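Long-range contacts in insecticidal crystal protein Cry35Ab1 (Bacillus thuringiensis, PDB 4JP0), which acts with Cry34Ab1 as a binary insecticidal toxin against western corn rootworm larvae, probably at the midgut epithelium: residues A[155-159]-A[208-212]; A[217-223]-A[305-311]; A[226-230]-A[295-299]. All coordinates share one frame; numbering follows the deposited sequence. Where two conformers were deposited one is given.

Contact 1: residues A[155-159]-A[208-212]; sequences LKDYP and YQYWQ
In this Toxin_10 protein the loop between strands 135-142 and 174-182 runs over the four-stranded antiparallel sheet, and Leu155, Lys156, Tyr158 and Pro159 close round Trp211 of strand 202-221. The indole NE1 gives its hydrogen to Lys156 O at 2.8 Å; the acceptor sits at the ring edge, in the indole plane, but the bond is bent, with 137° at the hydrogen. That bond satisfies the one polar atom of a buried side chain and helps set how the indole is turned. Tyr158 CB then sits over the five-membered ring in a CH-pi contact, 3.7 Å from its centroid. From there the phenol swings past the indole, since CG is tucked between backbone N and carbonyl carbon (chi1 56°), and its edge meets the face of the six-membered ring in a T-shaped pair with the planes at 70°. Beyond the tyrosine, Asn342 and Thr344 of strand 327-346 touch its side chain. Leu155 divides its two methyls: CD1 rests on Gln209, 3.9 Å from CB, while Gln209 NE2 bonds to Thr316. The other methyl, Leu155 CD2, lies obliquely to the indole, 3.5 Å from Trp211 NE1.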
loop_
_atom_site.group_PDB
_atom_site.type_symbol
_atom_site.label_atom_id
_atom_site.label_comp_id
_atom_site.label_asym_id
_atom_site.label_seq_id
_atom_site.Cartn_x
_atom_site.Cartn_y
_atom_site.Cartn_z
ATOM N N LEU A 155 0.194 -13.028 -14.352
ATOM C CA LEU A 155 0.902 -13.976 -13.518
ATOM C C LEU A 155 1.215 -15.227 -14.331
ATOM O O LEU A 155 0.347 -15.763 -15.010
ATOM C CB LEU A 155 0.025 -14.331 -12.312
ATOM C CG LEU A 155 0.609 -15.242 -11.260
ATOM C CD1 LEU A 155 1.623 -14.437 -10.433
ATOM C CD2 LEU A 155 -0.525 -15.725 -10.367
ATOM N N LYS A 156 2.442 -15.691 -14.277
ATOM C CA LYS A 156 2.806 -16.932 -14.983
ATOM C C LYS A 156 1.953 -18.094 -14.511
ATOM O O LYS A 156 1.380 -18.034 -13.437
ATOM C CB LYS A 156 4.272 -17.254 -14.757
ATOM C CG LYS A 156 5.241 -16.261 -15.453
ATOM C CD LYS A 156 6.532 -16.174 -14.615
ATOM C CE LYS A 156 7.767 -15.770 -15.432
ATOM N NZ LYS A 156 7.507 -14.604 -16.318
ATOM N N ASP A 157 1.843 -19.131 -15.340
ATOM C CA ASP A 157 1.079 -20.328 -14.970
ATOM C C ASP A 157 1.719 -21.073 -13.792
ATOM O O ASP A 157 2.924 -20.994 -13.605
ATOM C CB ASP A 157 1.057 -21.285 -16.141
ATOM C CG ASP A 157 0.197 -20.807 -17.297
ATOM O OD1 ASP A 157 -0.504 -19.762 -17.207
ATOM O OD2 ASP A 157 0.154 -21.487 -18.345
ATOM N N TYR A 158 0.927 -21.809 -13.011
ATOM C CA TYR A 158 1.507 -22.632 -11.943
ATOM C C TYR A 158 2.262 -23.779 -12.600
ATOM O O TYR A 158 1.959 -24.136 -13.739
ATOM C CB TYR A 158 0.460 -23.127 -10.947
ATOM C CG TYR A 158 -0.685 -23.894 -11.552
ATOM C CD1 TYR A 158 -0.599 -25.269 -11.751
ATOM C CD2 TYR A 158 -1.863 -23.251 -11.912
ATOM C CE1 TYR A 158 -1.646 -25.973 -12.302
ATOM C CE2 TYR A 158 -2.920 -23.955 -12.459
ATOM C CZ TYR A 158 -2.808 -25.311 -12.649
ATOM O OH TYR A 158 -3.858 -25.995 -13.195
ATOM N N PRO A 159 3.240 -24.355 -11.897
ATOM C CA PRO A 159 4.101 -25.386 -12.482
ATOM C C PRO A 159 3.332 -26.640 -12.819
ATOM O O PRO A 159 2.297 -26.917 -12.211
ATOM C CB PRO A 159 5.101 -25.686 -11.364
ATOM C CG PRO A 159 5.060 -24.402 -10.497
ATOM C CD PRO A 159 3.591 -24.068 -10.498
ATOM N N TYR A 208 4.365 -8.257 -4.845
ATOM C CA TYR A 208 4.803 -9.348 -5.693
ATOM C C TYR A 208 3.821 -10.478 -5.586
ATOM O O TYR A 208 3.202 -10.683 -4.524
ATOM C CB TYR A 208 6.137 -9.902 -5.217
ATOM C CG TYR A 208 7.321 -8.971 -5.395
ATOM C CD1 TYR A 208 7.821 -8.211 -4.331
ATOM C CD2 TYR A 208 7.948 -8.848 -6.621
ATOM C CE1 TYR A 208 8.921 -7.341 -4.519
ATOM C CE2 TYR A 208 9.042 -7.999 -6.784
ATOM C CZ TYR A 208 9.516 -7.253 -5.731
ATOM O OH TYR A 208 10.623 -6.409 -5.924
ATOM N N GLN A 209 3.663 -11.214 -6.681
ATOM C CA GLN A 209 2.877 -12.446 -6.646
ATOM C C GLN A 209 3.667 -13.537 -7.362
ATOM O O GLN A 209 4.549 -13.239 -8.175
ATOM C CB GLN A 209 1.487 -12.267 -7.243
ATOM C CG GLN A 209 0.576 -11.396 -6.389
ATOM C CD GLN A 209 -0.782 -11.187 -7.030
ATOM O OE1 GLN A 209 -0.875 -10.978 -8.238
ATOM N NE2 GLN A 209 -1.843 -11.228 -6.216
ATOM N N TYR A 210 3.377 -14.779 -7.004
ATOM C CA TYR A 210 4.019 -15.952 -7.562
ATOM C C TYR A 210 3.278 -17.178 -7.033
ATOM O O TYR A 210 2.476 -17.067 -6.103
ATOM C CB TYR A 210 5.495 -16.025 -7.154
ATOM C CG TYR A 210 5.774 -15.858 -5.674
ATOM C CD1 TYR A 210 5.974 -16.960 -4.846
ATOM C CD2 TYR A 210 5.887 -14.590 -5.109
ATOM C CE1 TYR A 210 6.265 -16.784 -3.465
ATOM C CE2 TYR A 210 6.185 -14.423 -3.771
ATOM C CZ TYR A 210 6.373 -15.497 -2.961
ATOM O OH TYR A 210 6.650 -15.256 -1.630
ATOM N N TRP A 211 3.536 -18.331 -7.626
ATOM C CA TRP A 211 2.953 -19.575 -7.161
ATOM C C TRP A 211 3.947 -20.285 -6.227
ATOM O O TRP A 211 5.154 -20.147 -6.403
ATOM C CB TRP A 211 2.670 -20.476 -8.368
ATOM C CG TRP A 211 1.575 -19.974 -9.272
ATOM C CD1 TRP A 211 1.718 -19.302 -10.461
ATOM C CD2 TRP A 211 0.162 -20.115 -9.059
ATOM N NE1 TRP A 211 0.481 -19.038 -11.008
ATOM C CE2 TRP A 211 -0.492 -19.512 -10.162
ATOM C CE3 TRP A 211 -0.621 -20.743 -8.073
ATOM C CZ2 TRP A 211 -1.886 -19.484 -10.289
ATOM C CZ3 TRP A 211 -2.045 -20.701 -8.200
ATOM C CH2 TRP A 211 -2.642 -20.084 -9.293
ATOM N N GLN A 212 3.414 -21.051 -5.261
ATOM C CA GLN A 212 4.169 -21.853 -4.314
ATOM C C GLN A 212 3.368 -23.108 -3.916
ATOM O O GLN A 212 2.167 -23.034 -3.720
ATOM C CB GLN A 212 4.450 -21.030 -3.043
ATOM C CG GLN A 212 5.360 -21.711 -2.033
ATOM C CD GLN A 212 5.690 -20.789 -0.847
ATOM O OE1 GLN A 212 5.325 -21.079 0.305
ATOM N NE2 GLN A 212 6.358 -19.675 -1.128
#

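Contact 2: residues A[217-223]-A[305-311]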
loop_
_atom_site.group_PDB
_atom_site.type_symbol
_atom_site.label_atom_id
_atom_site.label_comp_id
_atom_site.label_asym_id
_atom_site.label_seq_id
_atom_site.Cartn_x
_atom_site.Cartn_y
_atom_site.Cartn_z
ATOM N N SER A 217 -0.253 -30.696 0.452
ATOM C CA SER A 217 -0.952 -31.052 -0.778
ATOM C C SER A 217 -0.319 -32.165 -1.630
ATOM O O SER A 217 -0.905 -32.569 -2.627
ATOM C CB SER A 217 -1.151 -29.793 -1.652
ATOM O OG SER A 217 0.064 -29.434 -2.298
ATOM N N ASN A 218 0.883 -32.617 -1.302
ATOM C CA ASN A 218 1.490 -33.672 -2.115
ATOM C C ASN A 218 0.871 -34.984 -1.663
ATOM O O ASN A 218 1.011 -35.412 -0.512
ATOM C CB ASN A 218 3.029 -33.649 -2.063
ATOM C CG ASN A 218 3.701 -34.587 -3.099
ATOM O OD1 ASN A 218 3.168 -34.859 -4.204
ATOM N ND2 ASN A 218 4.892 -35.084 -2.739
ATOM N N VAL A 219 0.147 -35.609 -2.574
ATOM C CA VAL A 219 -0.609 -36.804 -2.237
ATOM C C VAL A 219 -0.304 -37.908 -3.219
ATOM O O VAL A 219 -0.167 -37.651 -4.406
ATOM C CB VAL A 219 -2.094 -36.518 -2.333
ATOM C CG1 VAL A 219 -2.897 -37.763 -1.973
ATOM C CG2 VAL A 219 -2.474 -35.355 -1.402
ATOM N N ALA A 220 -0.149 -39.125 -2.711
ATOM C CA ALA A 220 0.083 -40.310 -3.543
ATOM C C ALA A 220 -1.160 -41.170 -3.509
ATOM O O ALA A 220 -1.643 -41.517 -2.427
ATOM C CB ALA A 220 1.264 -41.096 -3.024
ATOM N N LEU A 221 -1.672 -41.516 -4.682
ATOM C CA LEU A 221 -2.857 -42.349 -4.778
ATOM C C LEU A 221 -2.611 -43.668 -5.477
ATOM O O LEU A 221 -1.928 -43.735 -6.506
ATOM C CB LEU A 221 -3.992 -41.625 -5.512
ATOM C CG LEU A 221 -4.553 -40.405 -4.785
ATOM C CD1 LEU A 221 -3.795 -39.174 -5.191
ATOM C CD2 LEU A 221 -6.022 -40.249 -5.067
ATOM N N ARG A 222 -3.211 -44.717 -4.938
ATOM C CA ARG A 222 -3.175 -46.002 -5.606
ATOM C C ARG A 222 -4.331 -46.045 -6.614
ATOM O O ARG A 222 -5.151 -45.134 -6.656
ATOM C CB ARG A 222 -3.300 -47.133 -4.571
ATOM C CG ARG A 222 -2.256 -46.995 -3.457
ATOM C CD ARG A 222 -1.915 -48.309 -2.747
ATOM N NE ARG A 222 -3.060 -48.918 -2.092
ATOM C CZ ARG A 222 -2.969 -50.051 -1.394
ATOM N NH1 ARG A 222 -1.796 -50.629 -1.269
ATOM N NH2 ARG A 222 -4.023 -50.610 -0.828
ATOM N N PRO A 223 -4.393 -47.083 -7.441
ATOM C CA PRO A 223 -5.511 -47.222 -8.378
ATOM C C PRO A 223 -6.867 -47.233 -7.687
ATOM O O PRO A 223 -7.049 -47.818 -6.604
ATOM C CB PRO A 223 -5.251 -48.590 -9.045
ATOM C CG PRO A 223 -3.784 -48.787 -8.934
ATOM C CD PRO A 223 -3.398 -48.164 -7.589
ATOM N N GLN A 305 -4.248 -47.094 -12.739
ATOM C CA GLN A 305 -2.828 -46.812 -12.499
ATOM C C GLN A 305 -2.669 -45.910 -11.270
ATOM O O GLN A 305 -3.601 -45.227 -10.852
ATOM C CB GLN A 305 -2.178 -46.079 -13.686
ATOM C CG GLN A 305 -2.012 -46.880 -14.979
ATOM C CD GLN A 305 -3.301 -46.993 -15.798
ATOM O OE1 GLN A 305 -3.955 -45.978 -16.099
ATOM N NE2 GLN A 305 -3.658 -48.217 -16.167
ATOM N N SER A 306 -1.468 -45.862 -10.725
ATOM C CA SER A 306 -1.239 -45.004 -9.569
ATOM C C SER A 306 -1.119 -43.563 -10.028
ATOM O O SER A 306 -0.922 -43.320 -11.208
ATOM C CB SER A 306 0.032 -45.423 -8.834
ATOM O OG SER A 306 1.170 -44.777 -9.382
ATOM N N MET A 307 -1.209 -42.612 -9.101
ATOM C CA MET A 307 -1.126 -41.220 -9.478
ATOM C C MET A 307 -0.589 -40.390 -8.329
ATOM O O MET A 307 -0.743 -40.768 -7.166
ATOM C CB MET A 307 -2.510 -40.765 -9.868
ATOM C CG MET A 307 -2.738 -39.288 -9.938
ATOM S SD MET A 307 -4.525 -39.052 -10.044
ATOM C CE MET A 307 -4.958 -39.183 -8.481
ATOM N N ASN A 308 0.056 -39.271 -8.668
ATOM C CA ASN A 308 0.579 -38.328 -7.689
ATOM C C ASN A 308 -0.067 -36.974 -7.961
ATOM O O ASN A 308 -0.323 -36.629 -9.117
ATOM C CB ASN A 308 2.116 -38.237 -7.779
ATOM C CG ASN A 308 2.815 -39.637 -7.687
ATOM O OD1 ASN A 308 3.716 -39.961 -8.485
ATOM N ND2 ASN A 308 2.389 -40.461 -6.730
ATOM N N SER A 309 -0.324 -36.203 -6.903
ATOM C CA SER A 309 -0.936 -34.884 -7.063
ATOM C C SER A 309 -0.218 -33.908 -6.165
ATOM O O SER A 309 0.388 -34.306 -5.172
ATOM C CB SER A 309 -2.405 -34.946 -6.647
ATOM O OG SER A 309 -3.080 -33.705 -6.848
ATOM N N ILE A 310 -0.253 -32.643 -6.538
ATOM C CA ILE A 310 0.273 -31.599 -5.699
ATOM C C ILE A 310 -0.526 -30.353 -6.027
ATOM O O ILE A 310 -1.041 -30.208 -7.132
ATOM C CB ILE A 310 1.780 -31.379 -5.950
ATOM C CG1 ILE A 310 2.371 -30.443 -4.878
ATOM C CG2 ILE A 310 2.001 -30.827 -7.325
ATOM C CD1 ILE A 310 3.876 -30.446 -4.788
ATOM N N GLY A 311 -0.606 -29.433 -5.077
ATOM C CA GLY A 311 -1.347 -28.216 -5.291
ATOM C C GLY A 311 -0.506 -26.965 -5.132
ATOM O O GLY A 311 0.516 -26.971 -4.434
HETATM O O HOH W 1 -3.006 -32.396 -4.454
#
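Leu221 turns CG anti to its carbonyl carbon (chi1 -66°), while Met307 runs out extended through SD and bends only at its last torsion, chi3 82°; together these bring Met307 CE against both leucine methyls. The two side chains lie alongside each other on one face of an antiparallel beta ladder between strands 202-221 and 307-323, the central pair of the four-stranded sheet. The fit is tight, 3.5 Å from Leu221 CD1 to Met307 CE, and Ile299 of strand 292-301 packs on both residues. Val219 with Ser309 and Leu221 with Met307 are hydrogen-bonded pairs, with Ala220 and Asn308 as the non-hydrogen-bonded pair between them. Each hydrogen-bonded pair carries two backbone bonds, the shortest being Leu221 N to Met307 O at 2.8 Å, with 168° at the hydrogen. On the opposite face, Ala220 CB meets the amide of Asn308. At the Ser217 end a side chain joins in: Gly311 N donates to Ser217 OG at 2.9 Å, and that hydroxyl also bonds to Ala214 O. One water bridges the strands, donating to Ser217 O at 2.8 Å and hydrogen-bonded to Ser309 OG at 2.7 Å.

Contact 3: residues A[226-230]-A[295-299]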
loop_
_atom_site.group_PDB
_atom_site.type_symbol
_atom_site.label_atom_id
_atom_site.label_comp_id
_atom_site.label_asym_id
_atom_site.label_seq_id
_atom_site.Cartn_x
_atom_site.Cartn_y
_atom_site.Cartn_z
ATOM N N LYS A 226 -10.122 -42.615 -3.698
ATOM C CA LYS A 226 -10.202 -41.200 -3.387
ATOM C C LYS A 226 -9.393 -41.065 -2.112
ATOM O O LYS A 226 -9.344 -41.984 -1.295
ATOM C CB LYS A 226 -11.643 -40.785 -3.073
ATOM C CG LYS A 226 -12.726 -41.290 -4.053
ATOM C CD LYS A 226 -14.064 -40.555 -3.759
ATOM C CE LYS A 226 -15.085 -40.630 -4.917
ATOM N NZ LYS A 226 -16.326 -39.821 -4.612
ATOM N N LYS A 227 -8.752 -39.929 -1.922
ATOM C CA LYS A 227 -7.961 -39.750 -0.718
ATOM C C LYS A 227 -8.243 -38.370 -0.199
ATOM O O LYS A 227 -8.230 -37.412 -0.955
ATOM C CB LYS A 227 -6.476 -39.911 -1.032
ATOM C CG LYS A 227 -5.698 -40.653 0.035
ATOM C CD LYS A 227 -4.215 -40.676 -0.283
ATOM C CE LYS A 227 -3.501 -41.790 0.471
ATOM N NZ LYS A 227 -2.032 -41.762 0.197
ATOM N N SER A 228 -8.565 -38.294 1.086
ATOM C CA SER A 228 -8.857 -37.033 1.723
ATOM C C SER A 228 -7.548 -36.450 2.226
ATOM O O SER A 228 -6.633 -37.182 2.608
ATOM C CB SER A 228 -9.855 -37.242 2.877
ATOM O OG SER A 228 -10.367 -35.986 3.306
ATOM N N TYR A 229 -7.442 -35.126 2.192
ATOM C CA TYR A 229 -6.239 -34.487 2.683
ATOM C C TYR A 229 -6.504 -33.042 3.078
ATOM O O TYR A 229 -7.596 -32.499 2.862
ATOM C CB TYR A 229 -5.117 -34.566 1.637
ATOM C CG TYR A 229 -5.313 -33.686 0.420
ATOM C CD1 TYR A 229 -4.667 -32.444 0.314
ATOM C CD2 TYR A 229 -6.123 -34.090 -0.634
ATOM C CE1 TYR A 229 -4.840 -31.642 -0.795
ATOM C CE2 TYR A 229 -6.304 -33.275 -1.760
ATOM C CZ TYR A 229 -5.660 -32.055 -1.832
ATOM O OH TYR A 229 -5.812 -31.250 -2.952
ATOM N N THR A 230 -5.498 -32.425 3.669
ATOM C CA THR A 230 -5.626 -31.044 4.066
ATOM C C THR A 230 -4.363 -30.286 3.669
ATOM O O THR A 230 -3.249 -30.804 3.760
ATOM C CB THR A 230 -5.856 -30.975 5.588
ATOM O OG1 THR A 230 -6.066 -29.624 5.988
ATOM C CG2 THR A 230 -4.603 -31.377 6.341
ATOM N N GLU A 295 -7.602 -26.310 4.568
ATOM C CA GLU A 295 -8.795 -26.553 3.798
ATOM C C GLU A 295 -8.883 -28.030 3.527
ATOM O O GLU A 295 -7.934 -28.642 3.024
ATOM C CB GLU A 295 -8.772 -25.775 2.484
ATOM C CG GLU A 295 -10.079 -25.863 1.703
ATOM C CD GLU A 295 -11.273 -25.330 2.478
ATOM O OE1 GLU A 295 -11.056 -24.573 3.449
ATOM O OE2 GLU A 295 -12.436 -25.669 2.125
ATOM N N GLN A 296 -10.021 -28.609 3.872
ATOM C CA GLN A 296 -10.220 -30.035 3.619
ATOM C C GLN A 296 -10.445 -30.205 2.130
ATOM O O GLN A 296 -11.163 -29.414 1.515
ATOM C CB GLN A 296 -11.430 -30.541 4.406
ATOM C CG GLN A 296 -11.696 -32.038 4.278
ATOM C CD GLN A 296 -12.868 -32.476 5.148
ATOM O OE1 GLN A 296 -13.415 -31.671 5.917
ATOM N NE2 GLN A 296 -13.252 -33.745 5.038
ATOM N N SER A 297 -9.810 -31.196 1.523
ATOM C CA SER A 297 -10.039 -31.413 0.115
ATOM C C SER A 297 -9.952 -32.879 -0.211
ATOM O O SER A 297 -9.682 -33.711 0.660
ATOM C CB SER A 297 -9.073 -30.610 -0.754
ATOM O OG SER A 297 -9.650 -30.390 -2.028
ATOM N N GLU A 298 -10.198 -33.203 -1.467
ATOM C CA GLU A 298 -10.215 -34.599 -1.848
ATOM C C GLU A 298 -9.616 -34.733 -3.233
ATOM O O GLU A 298 -9.758 -33.818 -4.045
ATOM C CB GLU A 298 -11.664 -35.101 -1.863
ATOM C CG GLU A 298 -11.850 -36.442 -1.190
ATOM C CD GLU A 298 -13.194 -37.093 -1.492
ATOM O OE1 GLU A 298 -13.863 -36.698 -2.479
ATOM O OE2 GLU A 298 -13.570 -38.017 -0.743
ATOM N N ILE A 299 -8.916 -35.845 -3.470
ATOM C CA ILE A 299 -8.420 -36.192 -4.798
ATOM C C ILE A 299 -9.019 -37.525 -5.163
ATOM O O ILE A 299 -8.981 -38.473 -4.372
ATOM C CB ILE A 299 -6.893 -36.387 -4.872
ATOM C CG1 ILE A 299 -6.125 -35.189 -4.352
ATOM C CG2 ILE A 299 -6.490 -36.712 -6.315
ATOM C CD1 ILE A 299 -6.485 -33.863 -5.010
HETATM O O HOH W 2 -8.038 -31.169 -4.069
#
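Four backbone hydrogen bonds join Lys227 to Ile299 and Tyr229 to Ser297, a reciprocal pair at each, in the two-stranded antiparallel ribbon of strands 225-234 and 292-301. Lys227 N lies 2.9 Å from Ile299 O. The longest of the four, Tyr229 N to Ser297 O, measures 3.1 Å. A water adds a second polar link: it is hydrogen-bonded to Tyr229 OH at an unusually short 2.5 Å and to Ser297 OG at 2.7 Å, and donates over a longer distance to Glu298 O. The phenol also bonds to Tyr341 OH of strand 327-346, which ties the ribbon to the larger sheet.

With CG between backbone N and carbonyl carbon (chi1 71°), the Tyr229 ring comes to lie near the side chains of Ser297 and Ile299. Ser297 CB sits over the ring face, 4.2 Å from the centroid in a CH-pi contact. Ile299 reaches the ring obliquely; its CG1 is modelled 3.2 Å from Tyr229 CE2, closer than normal carbon contact, so the exact fit is doubtful. Lys227, on the same face, places NZ on Ala220 O.

Lys226 NZ, in a long, weak ion pair with Asp300, lies 4.5 Å from Glu298 OE1; these charges may attract but make no direct bond. Pairing rests on the backbone bonds and on the face carrying Tyr229, Ser297 and Ile299, where ring packing and a water combine, while the exposed face with Ser228, Gln296 and Glu298 is polar.

Overall arrangement
Contacts 2 and 3 are two layers of one region of the fold, their centres about 11 Å apart. Strand 202-221 leads on to 225-234, and 292-301 to 307-323, so the ribbon of contact 3 folds back against the sheet of contact 2. Apolar packing, including Val219 CG1 against Lys227 CD, and a lysine-carbonyl bond join the layers. Contact 2 is partly buried; contact 3 lies at the surface, with one polar face. Contact 1, about 22 Å from contact 2 between centres, uses the same strand 202-221 but is no ladder: a surface loop packs round one buried tryptophan, through ring packing and a single hydrogen bond, where the others rely on repeated backbone pairing.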